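Long-range contact in NikO protein (PDB 4FQD), which transfers an enolpyruvyl group, probably from phosphoenolpyruvate, and is essential in the biosynthesis of nikkomycin in Streptomyces tendae: residues R182-P190 / R361-F369. The protein carries 4 engineered substitutions. Sequence-based numbering, arbitrary orientation.
Sequences RNKALMSGP and REAVWEHRF
P190 sets its CB over one face of the W365 indole, offset toward the rim: it stands 3.7 Å from the centroid of the six-membered ring and 19° off the ring normal, which identifies a CH-pi contact. W365 reaches P190 although its CB points away, because CG is anti to the carbonyl carbon (chi1 -70°) and the indole turns back. The pyrrolidine also borders the V364 carbonyl. V364 CG1 rests against the G189 carbonyl, 3.8 Å from its O, and CG2 lies 3.4 Å from S188 OG. NikO belongs to the EPSP synthase family, with its inverse beta/alpha barrel of two globular domains; here the loop between strand 174-176 and helix 192-204 meets the end of strand 356-362 where the two domains meet. A363 engages twice: its CB packs 3.8 Å from L186 CD2, and its O accepts a hydrogen bond from S188 OG, which is also bonded to S336 N. The 2.5 Å modelled between S188 OG and A363 O is probably at the limit of the model's precision. A363 O and V364 O both lie at the edge of the R182 guanidinium, in its plane, 3.5 Å from NH1. E362 OE2 accepts from V364 N through its anti lone pair and from W365 N above the carboxylate plane, pinning the turn, while OE1 is held by S341 and Q344.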
ATOM      1  N   ARG A 182      -9.489  -7.217   9.964  1.00 19.23           N
ATOM      2  CA  ARG A 182      -9.497  -8.042   8.759  1.00 16.88           C
ATOM      3  C   ARG A 182      -8.125  -8.666   8.530  1.00 15.00           C
ATOM      4  O   ARG A 182      -8.011  -9.867   8.288  1.00 16.30           O
ATOM      5  CB  ARG A 182      -9.911  -7.226   7.532  1.00 23.50           C
ATOM      6  CG  ARG A 182      -9.874  -8.025   6.236  1.00 24.37           C
ATOM      7  CD  ARG A 182     -10.103  -7.154   5.009  1.00 42.43           C
ATOM      8  NE  ARG A 182     -11.467  -6.637   4.934  1.00 50.39           N
ATOM      9  CZ  ARG A 182     -11.797  -5.365   5.135  1.00 43.86           C
ATOM     10  NH1 ARG A 182     -10.859  -4.472   5.420  1.00 31.96           N
ATOM     11  NH2 ARG A 182     -13.065  -4.985   5.045  1.00 37.29           N
ATOM     12  N   ASN A 183      -7.087  -7.840   8.608  1.00 21.94           N
ATOM     13  CA  ASN A 183      -5.715  -8.312   8.461  1.00 13.73           C
ATOM     14  C   ASN A 183      -4.938  -8.145   9.762  1.00 12.56           C
ATOM     15  O   ASN A 183      -4.750  -7.027  10.243  1.00 11.41           O
ATOM     16  CB  ASN A 183      -5.011  -7.570   7.323  1.00 11.87           C
ATOM     17  CG  ASN A 183      -3.702  -8.224   6.924  1.00 16.70           C
ATOM     18  OD1 ASN A 183      -2.663  -7.994   7.544  1.00 14.25           O
ATOM     19  ND2 ASN A 183      -3.745  -9.043   5.878  1.00 12.94           N
ATOM     20  N   LYS A 184      -4.492  -9.264  10.326  1.00 18.25           N
ATOM     21  CA  LYS A 184      -3.821  -9.266  11.623  1.00 14.43           C
ATOM     22  C   LYS A 184      -2.459  -8.580  11.568  1.00 12.63           C
ATOM     23  O   LYS A 184      -2.081  -7.863  12.494  1.00 18.39           O
ATOM     24  CB  LYS A 184      -3.646 -10.700  12.126  1.00 11.02           C
ATOM     25  CG  LYS A 184      -4.888 -11.567  12.005  1.00 19.36           C
ATOM     26  CD  LYS A 184      -5.751 -11.519  13.251  1.00 21.13           C
ATOM     27  CE  LYS A 184      -6.941 -12.456  13.109  1.00 26.95           C
ATOM     28  NZ  LYS A 184      -7.770 -12.529  14.343  1.00 30.01           N
ATOM     29  N   ALA A 185      -1.725  -8.812  10.486  1.00 12.08           N
ATOM     30  CA  ALA A 185      -0.390  -8.245  10.329  1.00 12.17           C
ATOM     31  C   ALA A 185      -0.452  -6.737  10.121  1.00 13.79           C
ATOM     32  O   ALA A 185       0.355  -5.987  10.673  1.00  9.84           O
ATOM     33  CB  ALA A 185       0.340  -8.912   9.174  1.00 10.29           C
ATOM     34  N   LEU A 186      -1.417  -6.299   9.321  1.00  9.87           N
ATOM     35  CA  LEU A 186      -1.589  -4.883   9.037  1.00 13.26           C
ATOM     36  C   LEU A 186      -2.300  -4.193  10.197  1.00 13.02           C
ATOM     37  O   LEU A 186      -2.237  -2.969  10.335  1.00 11.99           O
ATOM     38  CB  LEU A 186      -2.387  -4.695   7.745  1.00 13.65           C
ATOM     39  CG  LEU A 186      -2.273  -3.335   7.056  1.00 18.16           C
ATOM     40  CD1 LEU A 186      -0.877  -3.147   6.480  1.00  9.10           C
ATOM     41  CD2 LEU A 186      -3.330  -3.184   5.971  1.00 12.16           C
ATOM     42  N   MET A 187      -2.963  -4.995  11.028  1.00 14.22           N
ATOM     43  CA  MET A 187      -3.770  -4.497  12.140  1.00 10.98           C
ATOM     44  C   MET A 187      -4.813  -3.499  11.655  1.00 11.02           C
ATOM     45  O   MET A 187      -4.881  -2.371  12.141  1.00 12.44           O
ATOM     46  CB  MET A 187      -2.892  -3.865  13.224  1.00 14.13           C
ATOM     47  CG  MET A 187      -1.888  -4.816  13.850  1.00 19.52           C
ATOM     48  SD  MET A 187      -1.077  -4.088  15.284  1.00 27.02           S
ATOM     49  CE  MET A 187      -0.020  -5.434  15.801  1.00 13.22           C
ATOM     50  N   SER A 188      -5.621  -3.922  10.690  1.00 14.23           N
ATOM     51  CA  SER A 188      -6.617  -3.041  10.091  1.00 13.72           C
ATOM     52  C   SER A 188      -7.932  -3.770   9.837  1.00 12.58           C
ATOM     53  O   SER A 188      -7.947  -4.957   9.510  1.00 12.69           O
ATOM     54  CB  SER A 188      -6.084  -2.444   8.787  1.00  8.90           C
ATOM     55  OG  SER A 188      -7.024  -1.558   8.208  1.00 14.58           O
ATOM     56  N   GLY A 189      -9.036  -3.047   9.988  1.00 12.71           N
ATOM     57  CA  GLY A 189     -10.352  -3.613   9.767  1.00 15.41           C
ATOM     58  C   GLY A 189     -11.462  -2.647  10.131  1.00 16.93           C
ATOM     59  O   GLY A 189     -11.248  -1.714  10.905  1.00 17.67           O
ATOM     60  N   PRO A 190     -12.661  -2.868   9.575  1.00 19.42           N
ATOM     61  CA  PRO A 190     -13.816  -2.002   9.835  1.00 22.53           C
ATOM     62  C   PRO A 190     -14.406  -2.207  11.232  1.00 20.96           C
ATOM     63  O   PRO A 190     -15.142  -1.345  11.713  1.00 18.23           O
ATOM     64  CB  PRO A 190     -14.819  -2.438   8.766  1.00 24.80           C
ATOM     65  CG  PRO A 190     -14.481  -3.866   8.509  1.00 19.62           C
ATOM     66  CD  PRO A 190     -12.988  -3.965   8.646  1.00 18.91           C
ATOM     67  N   ARG A 361      -4.943   2.456  -1.722  1.00 11.31           N
ATOM     68  CA  ARG A 361      -5.535   1.187  -1.318  1.00 11.15           C
ATOM     69  C   ARG A 361      -6.343   1.330  -0.035  1.00 13.67           C
ATOM     70  O   ARG A 361      -5.859   1.869   0.961  1.00 10.34           O
ATOM     71  CB  ARG A 361      -4.456   0.120  -1.133  1.00 15.46           C
ATOM     72  CG  ARG A 361      -5.010  -1.289  -1.020  1.00 13.20           C
ATOM     73  CD  ARG A 361      -3.902  -2.294  -0.789  1.00 16.86           C
ATOM     74  NE  ARG A 361      -4.226  -3.597  -1.358  1.00 24.97           N
ATOM     75  CZ  ARG A 361      -3.824  -4.008  -2.555  1.00 22.06           C
ATOM     76  NH1 ARG A 361      -3.073  -3.220  -3.310  1.00 16.12           N
ATOM     77  NH2 ARG A 361      -4.166  -5.210  -2.997  1.00 28.66           N
ATOM     78  N   GLU A 362      -7.576   0.839  -0.069  1.00 15.21           N
ATOM     79  CA  GLU A 362      -8.462   0.889   1.085  1.00 15.14           C
ATOM     80  C   GLU A 362      -8.381  -0.405   1.888  1.00 15.59           C
ATOM     81  O   GLU A 362      -8.652  -1.485   1.365  1.00 17.01           O
ATOM     82  CB  GLU A 362      -9.900   1.133   0.630  1.00 16.45           C
ATOM     83  CG  GLU A 362     -10.922   1.032   1.741  1.00 28.94           C
ATOM     84  CD  GLU A 362     -10.779   2.136   2.766  1.00 19.53           C
ATOM     85  OE1 GLU A 362     -10.827   3.321   2.375  1.00 23.56           O
ATOM     86  OE2 GLU A 362     -10.613   1.816   3.961  1.00 19.57           O
ATOM     87  N   ALA A 363      -8.013  -0.293   3.161  1.00 15.83           N
ATOM     88  CA  ALA A 363      -7.869  -1.469   4.014  1.00 11.50           C
ATOM     89  C   ALA A 363      -8.719  -1.381   5.279  1.00 14.25           C
ATOM     90  O   ALA A 363      -8.445  -2.062   6.267  1.00 18.51           O
ATOM     91  CB  ALA A 363      -6.408  -1.690   4.370  1.00  9.26           C
ATOM     92  N   VAL A 364      -9.746  -0.539   5.245  1.00 16.16           N
ATOM     93  CA  VAL A 364     -10.677  -0.421   6.364  1.00 20.81           C
ATOM     94  C   VAL A 364     -12.119  -0.565   5.885  1.00 23.09           C
ATOM     95  O   VAL A 364     -12.766  -1.581   6.138  1.00 24.72           O
ATOM     96  CB  VAL A 364     -10.519   0.922   7.109  1.00 21.41           C
ATOM     97  CG1 VAL A 364     -11.509   1.009   8.261  1.00 22.72           C
ATOM     98  CG2 VAL A 364      -9.095   1.087   7.615  1.00 13.72           C
ATOM     99  N   TRP A 365     -12.615   0.454   5.190  1.00 30.76           N
ATOM    100  CA  TRP A 365     -13.990   0.444   4.701  1.00 35.16           C
ATOM    101  C   TRP A 365     -14.071   0.127   3.215  1.00 50.67           C
ATOM    102  O   TRP A 365     -13.976   1.018   2.371  1.00 55.74           O
ATOM    103  CB  TRP A 365     -14.684   1.776   4.992  1.00 37.66           C
ATOM    104  CG  TRP A 365     -14.950   1.996   6.443  1.00 37.49           C
ATOM    105  CD1 TRP A 365     -14.357   2.918   7.255  1.00 34.88           C
ATOM    106  CD2 TRP A 365     -15.870   1.269   7.266  1.00 43.66           C
ATOM    107  NE1 TRP A 365     -14.857   2.816   8.531  1.00 48.15           N
ATOM    108  CE2 TRP A 365     -15.787   1.811   8.563  1.00 41.12           C
ATOM    109  CE3 TRP A 365     -16.760   0.216   7.029  1.00 46.42           C
ATOM    110  CZ2 TRP A 365     -16.558   1.335   9.622  1.00 46.70           C
ATOM    111  CZ3 TRP A 365     -17.525  -0.255   8.081  1.00 41.48           C
ATOM    112  CH2 TRP A 365     -17.420   0.303   9.362  1.00 44.64           C
ATOM    113  N   GLU A 366     -14.254  -1.152   2.911  1.00 42.33           N
ATOM    114  CA  GLU A 366     -14.405  -1.619   1.543  1.00 63.22           C
ATOM    115  C   GLU A 366     -15.497  -0.858   0.799  1.00 61.99           C
ATOM    116  O   GLU A 366     -16.516  -0.494   1.385  1.00 42.74           O
ATOM    117  CB  GLU A 366     -14.752  -3.103   1.558  1.00 67.63           C
ATOM    118  CG  GLU A 366     -14.626  -3.778   0.219  1.00 68.78           C
ATOM    119  CD  GLU A 366     -13.195  -3.838  -0.283  1.00 76.38           C
ATOM    120  OE1 GLU A 366     -12.250  -3.842   0.539  1.00 74.55           O
ATOM    121  OE2 GLU A 366     -13.025  -3.884  -1.518  1.00 80.65           O
ATOM    122  N   HIS A 367     -15.271  -0.619  -0.490  1.00 61.83           N
ATOM    123  CA  HIS A 367     -16.259   0.031  -1.347  1.00 55.55           C
ATOM    124  C   HIS A 367     -16.646   1.437  -0.893  1.00 41.87           C
ATOM    125  O   HIS A 367     -17.814   1.700  -0.608  1.00 47.75           O
ATOM    126  CB  HIS A 367     -17.525  -0.826  -1.473  1.00 70.78           C
ATOM    127  CG  HIS A 367     -17.369  -2.009  -2.372  1.00 85.37           C
ATOM    128  ND1 HIS A 367     -17.328  -3.304  -1.900  1.00 94.09           N
ATOM    129  CD2 HIS A 367     -17.234  -2.095  -3.716  1.00 80.09           C
ATOM    130  CE1 HIS A 367     -17.181  -4.135  -2.915  1.00 96.51           C
ATOM    131  NE2 HIS A 367     -17.121  -3.428  -4.029  1.00 90.48           N
ATOM    132  N   ARG A 368     -15.670   2.336  -0.818  1.00 36.35           N
ATOM    133  CA  ARG A 368     -15.977   3.746  -0.590  1.00 39.90           C
ATOM    134  C   ARG A 368     -15.206   4.655  -1.549  1.00 30.37           C
ATOM    135  O   ARG A 368     -14.715   5.721  -1.173  1.00 24.04           O
ATOM    136  CB  ARG A 368     -15.769   4.154   0.874  1.00 39.09           C
ATOM    137  CG  ARG A 368     -14.344   4.080   1.379  1.00 45.47           C
ATOM    138  CD  ARG A 368     -14.244   4.665   2.778  1.00 46.66           C
ATOM    139  NE  ARG A 368     -14.562   6.090   2.812  1.00 46.20           N
ATOM    140  CZ  ARG A 368     -14.568   6.827   3.919  1.00 44.48           C
ATOM    141  NH1 ARG A 368     -14.274   6.273   5.088  1.00 39.05           N
ATOM    142  NH2 ARG A 368     -14.869   8.118   3.859  1.00 32.24           N
ATOM    143  N   PHE A 369     -15.114   4.213  -2.798  1.00 25.79           N
ATOM    144  CA  PHE A 369     -14.564   5.031  -3.866  1.00 21.10           C
ATOM    145  C   PHE A 369     -15.709   5.532  -4.733  1.00 22.58           C
ATOM    146  O   PHE A 369     -15.566   5.683  -5.945  1.00 23.74           O
ATOM    147  CB  PHE A 369     -13.578   4.220  -4.706  1.00 17.98           C
ATOM    148  CG  PHE A 369     -12.321   3.847  -3.974  1.00 14.91           C
ATOM    149  CD1 PHE A 369     -11.701   4.754  -3.130  1.00 17.81           C
ATOM    150  CD2 PHE A 369     -11.762   2.589  -4.126  1.00 17.14           C
ATOM    151  CE1 PHE A 369     -10.544   4.413  -2.454  1.00 13.49           C
ATOM    152  CE2 PHE A 369     -10.605   2.242  -3.452  1.00 14.85           C
ATOM    153  CZ  PHE A 369      -9.995   3.155  -2.615  1.00 14.90           C
TER